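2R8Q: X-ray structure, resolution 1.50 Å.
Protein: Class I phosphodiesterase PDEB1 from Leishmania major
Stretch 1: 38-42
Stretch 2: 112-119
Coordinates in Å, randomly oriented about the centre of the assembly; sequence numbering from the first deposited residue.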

# COMPACT_ATOMS: atom_id res chain seq x y z
N PHE A 38 -2.01 33.77 -9.08
CA PHE A 38 -1.58 32.42 -8.76
C PHE A 38 -0.49 31.88 -9.69
O PHE A 38 0.11 30.85 -9.41
CB PHE A 38 -2.79 31.48 -8.77
CG PHE A 38 -3.88 31.89 -7.82
CD1 PHE A 38 -5.22 31.66 -8.13
CD2 PHE A 38 -3.57 32.49 -6.60
CE1 PHE A 38 -6.23 32.04 -7.25
CE2 PHE A 38 -4.58 32.87 -5.71
CZ PHE A 38 -5.91 32.64 -6.04
N THR A 39 -0.22 32.59 -10.78
CA THR A 39 0.81 32.15 -11.72
C THR A 39 2.17 32.79 -11.43
O THR A 39 3.15 32.49 -12.10
CB THR A 39 0.45 32.49 -13.19
OG1 THR A 39 0.57 33.90 -13.40
CG2 THR A 39 -0.97 32.05 -13.51
N SER A 40 2.22 33.66 -10.43
CA SER A 40 3.46 34.37 -10.10
C SER A 40 4.34 33.75 -9.02
O SER A 40 3.84 33.21 -8.03
CB SER A 40 3.13 35.80 -9.68
OG SER A 40 4.29 36.48 -9.22
N PRO A 41 5.67 33.82 -9.19
CA PRO A 41 6.59 33.26 -8.20
C PRO A 41 6.44 34.03 -6.89
O PRO A 41 6.80 33.54 -5.82
CB PRO A 41 7.96 33.49 -8.84
CG PRO A 41 7.67 33.41 -10.30
CD PRO A 41 6.39 34.21 -10.42
N GLY A 42 5.90 35.24 -6.99
CA GLY A 42 5.71 36.09 -5.83
C GLY A 42 4.45 35.82 -5.03
O GLY A 42 4.24 36.43 -3.98
N LEU A 112 5.28 24.56 -9.03
CA LEU A 112 5.58 23.86 -10.26
C LEU A 112 5.01 24.61 -11.46
O LEU A 112 5.62 24.63 -12.53
CB LEU A 112 5.04 22.43 -10.22
CG LEU A 112 5.82 21.49 -9.30
CD1 LEU A 112 5.13 20.15 -9.22
CD2 LEU A 112 7.24 21.33 -9.83
N HIS A 113 3.85 25.23 -11.28
CA HIS A 113 3.26 25.99 -12.37
C HIS A 113 4.24 27.10 -12.73
O HIS A 113 4.51 27.33 -13.90
CB HIS A 113 1.90 26.57 -11.96
CG HIS A 113 1.18 27.27 -13.07
ND1 HIS A 113 1.56 28.51 -13.54
CD2 HIS A 113 0.11 26.90 -13.82
CE1 HIS A 113 0.76 28.88 -14.52
NE2 HIS A 113 -0.13 27.92 -14.71
N THR A 114 4.80 27.78 -11.72
CA THR A 114 5.74 28.85 -12.02
C THR A 114 7.00 28.34 -12.72
O THR A 114 7.56 29.03 -13.57
CB THR A 114 6.16 29.67 -10.76
OG1 THR A 114 7.01 28.88 -9.91
CG2 THR A 114 4.93 30.11 -9.99
N TYR A 115 7.43 27.12 -12.40
CA TYR A 115 8.62 26.58 -13.04
C TYR A 115 8.33 26.24 -14.50
O TYR A 115 9.15 26.49 -15.38
CB TYR A 115 9.09 25.30 -12.33
CG TYR A 115 9.65 25.51 -10.94
CD1 TYR A 115 9.98 24.42 -10.14
CD2 TYR A 115 9.87 26.80 -10.43
CE1 TYR A 115 10.51 24.59 -8.87
CE2 TYR A 115 10.41 26.98 -9.15
CZ TYR A 115 10.72 25.87 -8.38
OH TYR A 115 11.23 26.03 -7.11
N LEU A 116 7.15 25.68 -14.74
CA LEU A 116 6.75 25.29 -16.09
C LEU A 116 6.49 26.47 -17.01
O LEU A 116 6.93 26.48 -18.16
CB LEU A 116 5.48 24.44 -16.03
CG LEU A 116 5.61 23.03 -15.45
CD1 LEU A 116 4.22 22.43 -15.28
CD2 LEU A 116 6.47 22.17 -16.38
N TYR A 117 5.77 27.47 -16.52
CA TYR A 117 5.42 28.58 -17.38
C TYR A 117 6.22 29.87 -17.21
O TYR A 117 6.58 30.49 -18.21
CB TYR A 117 3.91 28.79 -17.28
CG TYR A 117 3.19 27.50 -17.66
CD1 TYR A 117 2.54 26.71 -16.71
CD2 TYR A 117 3.27 27.02 -18.97
CE1 TYR A 117 2.00 25.47 -17.05
CE2 TYR A 117 2.73 25.78 -19.32
CZ TYR A 117 2.10 25.01 -18.36
OH TYR A 117 1.60 23.77 -18.71
N THR A 118 6.51 30.27 -15.98
CA THR A 118 7.32 31.46 -15.80
C THR A 118 8.77 31.05 -16.05
O THR A 118 9.54 31.79 -16.68
CB THR A 118 7.19 32.03 -14.37
OG1 THR A 118 5.82 32.40 -14.13
CG2 THR A 118 8.08 33.25 -14.18
N GLY A 119 9.13 29.86 -15.57
CA GLY A 119 10.48 29.34 -15.74
C GLY A 119 10.73 28.66 -17.08
O GLY A 119 11.85 28.22 -17.36
O HOH W 1 3.57 30.54 -14.03

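The polar bonding between these two stretches runs through a single water. Water 1 donates a hydrogen bond to the carbonyl of Thr39, 2.8 Å from its O, and is hydrogen-bonded as well to His113 ND1 at 2.9 Å and to Thr118 OG1 at 2.9 Å. One backbone acceptor from the loop and two side chains from the helix thus converge on one oxygen, while no clear hydrogen bond joins the two stretches directly. Thr39 O and Thr118 OG1 do lie 3.4 Å apart, close enough to belong to the same polar cluster.

The backbones meet as an irregular loop, 38-42, against a helix that enters from earlier in the chain. Their closest register sets Pro41 CA 5.9 Å from Thr114 CA. On the helix, His113, Thr114 and Thr118 all aim their CA-to-CB bonds toward the loop and make its contacts. The helix widens into a pi-type turn at 114-118: Gly119 N donates to Thr114 O at 2.7 Å, and the bond from Thr118 N to that same Thr114 O, at 2.9 Å, is weak. At Gly119 an ideal CB would clash with Tyr115 O, at 2.6 Å, so the backbone here leaves no room for a side chain.

The Thr114 methyl sits at the centre of the packing. Its CG2 lies 3.6 Å from Thr39 O, 3.8 Å from Ser40 C and 3.9 Å from Pro41 N, so one methyl packs against successive parts of the loop backbone. The Thr114 OG1 is hydrogen-bonded elsewhere in the structure. Pro41 adds its ring, with CG 4.1 Å from Thr114 CB and 3.9 Å from Thr118 CG2. Having no backbone N-H, the proline nitrogen can sit beside a methyl without leaving a donor unpaired.

At the other flank, Thr39 CG2 meets the His113 ring obliquely, 3.7 Å from CE1, a van der Waals contact next to the ring nitrogen that binds the water. Thr118 also serves both chemistries, its hydroxyl on the water and its methyl on the proline.

Ser40 points its CA-to-CB bond away from the helix and works within the loop instead: its OG accepts a hydrogen bond from Gly42 N at 3.0 Å, a bond that spans Pro41.

The rule to take from this contact, which buries 252 Å² over both sides, is economy: one threonine methyl packs against the loop backbone, the proline ring and the other threonine methyls pack around it, and a water joins the polar atoms.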